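Local coordinates for vanadium-dependent bromoperoxidase (Corallina officinalis, PDB 1QHB), which uses hydrogen peroxide and a bound vanadate cofactor to brominate organic substrates and works as a homododecamer, at residues A[289-294]-A[309-314]. Numbering follows the deposited sequence.
Sequences RDFMTD and GFESYE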
ATOM      1  N   ARG A 289     -46.821 -49.570   8.373  1.00 15.66           N
ATOM      2  CA  ARG A 289     -47.601 -48.332   8.418  1.00 13.86           C
ATOM      3  C   ARG A 289     -46.826 -47.244   7.665  1.00 16.61           C
ATOM      4  O   ARG A 289     -45.706 -46.888   8.050  1.00 16.39           O
ATOM      5  CB  ARG A 289     -47.889 -47.972   9.864  1.00 11.28           C
ATOM      6  CG  ARG A 289     -48.671 -46.679  10.060  1.00 10.15           C
ATOM      7  CD  ARG A 289     -48.850 -46.367  11.549  1.00  8.40           C
ATOM      8  NE  ARG A 289     -49.740 -45.199  11.600  1.00 15.71           N
ATOM      9  CZ  ARG A 289     -49.862 -44.311  12.561  1.00 15.15           C
ATOM     10  NH1 ARG A 289     -49.107 -44.446  13.654  1.00 16.37           N
ATOM     11  NH2 ARG A 289     -50.728 -43.324  12.391  1.00 15.73           N
ATOM     12  N   ASP A 290     -47.373 -46.801   6.553  1.00 14.41           N
ATOM     13  CA  ASP A 290     -46.788 -45.736   5.740  1.00 15.02           C
ATOM     14  C   ASP A 290     -47.748 -44.553   5.785  1.00 16.52           C
ATOM     15  O   ASP A 290     -48.874 -44.702   6.274  1.00 17.33           O
ATOM     16  CB  ASP A 290     -46.499 -46.149   4.321  1.00  8.69           C
ATOM     17  CG  ASP A 290     -45.517 -47.297   4.228  1.00 15.28           C
ATOM     18  OD1 ASP A 290     -44.337 -47.088   4.621  1.00 19.39           O
ATOM     19  OD2 ASP A 290     -45.898 -48.399   3.752  1.00 20.50           O
ATOM     20  N   PHE A 291     -47.346 -43.400   5.295  1.00 15.24           N
ATOM     21  CA  PHE A 291     -48.053 -42.151   5.493  1.00 11.33           C
ATOM     22  C   PHE A 291     -48.189 -41.370   4.205  1.00 12.85           C
ATOM     23  O   PHE A 291     -47.456 -41.657   3.246  1.00 13.03           O
ATOM     24  CB  PHE A 291     -47.314 -41.230   6.495  1.00 13.36           C
ATOM     25  CG  PHE A 291     -47.110 -41.876   7.849  1.00 15.88           C
ATOM     26  CD1 PHE A 291     -48.080 -41.747   8.819  1.00  9.94           C
ATOM     27  CD2 PHE A 291     -45.963 -42.604   8.147  1.00 10.98           C
ATOM     28  CE1 PHE A 291     -47.932 -42.314  10.074  1.00 12.79           C
ATOM     29  CE2 PHE A 291     -45.818 -43.192   9.384  1.00 12.21           C
ATOM     30  CZ  PHE A 291     -46.808 -43.061  10.344  1.00  9.60           C
ATOM     31  N   MET A 292     -49.126 -40.427   4.252  1.00 11.84           N
ATOM     32  CA  MET A 292     -49.364 -39.568   3.108  1.00 14.41           C
ATOM     33  C   MET A 292     -49.763 -40.361   1.874  1.00 14.87           C
ATOM     34  O   MET A 292     -49.379 -40.028   0.766  1.00 15.89           O
ATOM     35  CB  MET A 292     -48.095 -38.716   2.854  1.00 13.65           C
ATOM     36  CG  MET A 292     -47.889 -37.648   3.861  1.00 13.89           C
ATOM     37  SD  MET A 292     -46.276 -36.851   3.876  1.00 12.04           S
ATOM     38  CE  MET A 292     -46.363 -35.993   2.296  1.00  7.33           C
ATOM     39  N   THR A 293     -50.609 -41.369   2.044  1.00 15.50           N
ATOM     40  CA  THR A 293     -51.076 -42.194   0.947  1.00 14.61           C
ATOM     41  C   THR A 293     -52.475 -41.741   0.548  1.00 15.19           C
ATOM     42  O   THR A 293     -53.025 -42.258  -0.424  1.00 17.10           O
ATOM     43  CB  THR A 293     -51.150 -43.676   1.360  1.00 15.87           C
ATOM     44  OG1 THR A 293     -51.969 -43.813   2.545  1.00 18.33           O
ATOM     45  CG2 THR A 293     -49.752 -44.175   1.705  1.00 16.30           C
ATOM     46  N   ASP A 294     -53.021 -40.760   1.223  1.00 14.95           N
ATOM     47  CA  ASP A 294     -54.305 -40.197   0.886  1.00 17.69           C
ATOM     48  C   ASP A 294     -54.077 -38.779   0.330  1.00 18.56           C
ATOM     49  O   ASP A 294     -53.379 -37.959   0.956  1.00 15.41           O
ATOM     50  CB  ASP A 294     -55.162 -40.154   2.156  1.00 17.83           C
ATOM     51  CG  ASP A 294     -56.393 -39.326   1.897  1.00 21.13           C
ATOM     52  OD1 ASP A 294     -57.317 -39.812   1.220  1.00 23.25           O
ATOM     53  OD2 ASP A 294     -56.448 -38.174   2.339  1.00 23.96           O
ATOM     54  N   GLY A 309     -44.022 -36.085  14.590  1.00 16.17           N
ATOM     55  CA  GLY A 309     -44.195 -36.757  15.857  1.00 13.01           C
ATOM     56  C   GLY A 309     -45.375 -37.673  15.844  1.00 15.42           C
ATOM     57  O   GLY A 309     -45.704 -38.196  16.898  1.00 17.18           O
ATOM     58  N   PHE A 310     -46.028 -37.832  14.701  1.00 15.92           N
ATOM     59  CA  PHE A 310     -47.203 -38.689  14.594  1.00 16.30           C
ATOM     60  C   PHE A 310     -46.933 -40.172  14.407  1.00 17.38           C
ATOM     61  O   PHE A 310     -47.846 -41.007  14.454  1.00 18.33           O
ATOM     62  CB  PHE A 310     -48.045 -38.168  13.436  1.00 14.36           C
ATOM     63  CG  PHE A 310     -49.471 -38.684  13.383  1.00 15.89           C
ATOM     64  CD1 PHE A 310     -50.388 -38.403  14.371  1.00 14.39           C
ATOM     65  CD2 PHE A 310     -49.888 -39.375  12.259  1.00 15.05           C
ATOM     66  CE1 PHE A 310     -51.694 -38.843  14.271  1.00 17.29           C
ATOM     67  CE2 PHE A 310     -51.202 -39.830  12.132  1.00 20.67           C
ATOM     68  CZ  PHE A 310     -52.074 -39.562  13.173  1.00 18.22           C
ATOM     69  N   GLU A 311     -45.708 -40.639  14.200  1.00 15.25           N
ATOM     70  CA  GLU A 311     -45.461 -42.059  14.080  1.00 15.67           C
ATOM     71  C   GLU A 311     -45.674 -42.880  15.344  1.00 17.06           C
ATOM     72  O   GLU A 311     -45.518 -42.425  16.471  1.00 17.39           O
ATOM     73  CB  GLU A 311     -44.007 -42.272  13.618  1.00 11.04           C
ATOM     74  CG  GLU A 311     -43.844 -41.735  12.207  1.00 13.76           C
ATOM     75  CD  GLU A 311     -43.296 -40.304  12.247  1.00 19.02           C
ATOM     76  OE1 GLU A 311     -43.158 -39.707  13.324  1.00 11.73           O
ATOM     77  OE2 GLU A 311     -43.001 -39.806  11.131  1.00 14.74           O
ATOM     78  N   SER A 312     -45.937 -44.179  15.133  1.00 15.83           N
ATOM     79  CA  SER A 312     -46.078 -45.080  16.287  1.00 15.53           C
ATOM     80  C   SER A 312     -44.966 -46.118  16.151  1.00 13.45           C
ATOM     81  O   SER A 312     -44.503 -46.357  15.043  1.00 13.63           O
ATOM     82  CB  SER A 312     -47.345 -45.888  16.378  1.00 11.05           C
ATOM     83  OG  SER A 312     -47.544 -46.484  15.066  1.00 14.39           O
ATOM     84  N   TYR A 313     -44.522 -46.594  17.290  1.00 11.97           N
ATOM     85  CA  TYR A 313     -43.388 -47.494  17.433  1.00 13.54           C
ATOM     86  C   TYR A 313     -43.799 -48.709  18.261  1.00 15.57           C
ATOM     87  O   TYR A 313     -44.754 -48.681  19.032  1.00 15.85           O
ATOM     88  CB  TYR A 313     -42.223 -46.786  18.236  1.00 12.04           C
ATOM     89  CG  TYR A 313     -41.746 -45.574  17.449  1.00 16.77           C
ATOM     90  CD1 TYR A 313     -42.389 -44.331  17.544  1.00 13.20           C
ATOM     91  CD2 TYR A 313     -40.695 -45.730  16.526  1.00 11.22           C
ATOM     92  CE1 TYR A 313     -41.992 -43.255  16.756  1.00 19.29           C
ATOM     93  CE2 TYR A 313     -40.321 -44.652  15.759  1.00 17.31           C
ATOM     94  CZ  TYR A 313     -40.948 -43.428  15.870  1.00 19.50           C
ATOM     95  OH  TYR A 313     -40.508 -42.428  15.057  1.00 19.33           O
ATOM     96  N   GLU A 314     -42.983 -49.750  18.151  1.00 12.00           N
ATOM     97  CA  GLU A 314     -43.104 -50.927  18.997  1.00 15.94           C
ATOM     98  C   GLU A 314     -42.138 -50.717  20.166  1.00 17.29           C
ATOM     99  O   GLU A 314     -41.250 -49.880  20.072  1.00 13.22           O
ATOM    100  CB  GLU A 314     -42.696 -52.176  18.229  1.00 15.59           C
ATOM    101  CG  GLU A 314     -43.576 -52.499  17.030  1.00 31.20           C
ATOM    102  CD  GLU A 314     -44.955 -53.001  17.425  1.00 45.48           C
ATOM    103  OE1 GLU A 314     -45.085 -53.452  18.589  1.00 61.18           O
ATOM    104  OE2 GLU A 314     -45.893 -52.949  16.598  1.00 56.56           O
TER
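Arg289 reaches across to Ser312 with its side chain almost fully stretched: CG lies anti to the backbone N (chi1 179°), and the chain stays extended as far as NE, which carries the guanidinium to the other segment. There NH1 donates to Ser312 OG at 2.9 Å, with the hydroxyl close to the guanidinium plane but the bond noticeably bent, at 144°. That same hydroxyl also hydrogen-bonds Thr286 OG1, so two side chains grip it. The other amino group, NH2, comes up to the ring of Phe310, 3.5 Å from CE2; the guanidinium and ring planes are 61° apart, a tilted approach rather than a flat stack. The tighter packing lies around Phe291, whose CE1 sits over one face of the guanidinium, 3.5 Å above its plane and offset toward the rim. The far end of this ring presses on the aliphatic part of Glu311, with CE2 and CG 3.7 Å apart. The Glu311 carboxylate OE2 accepts a hydrogen bond from Ala472 N. In the fold, segment 289-294 belongs to the loop between strand 276-285 and helix 295-302, while segment 309-314 runs into strand 313-318; the contact packs together the loops before and after that helix, which links the two antiparallel strands. The Glu311 side chain is about 10 Å from that of Arg545, which probably binds vanadate. The two phenylalanine rings meet only loosely, CE1 of Phe291 staying 4.2 Å from CD2 of Phe310. Glu311 is the buried member, whereas Arg289, Phe291, Phe310 and Ser312 are all partly exposed. An alanine in place of Arg289 would probably leave Ser312 OG without its guanidinium donor and open a gap beside the rings of Phe291 and Phe310.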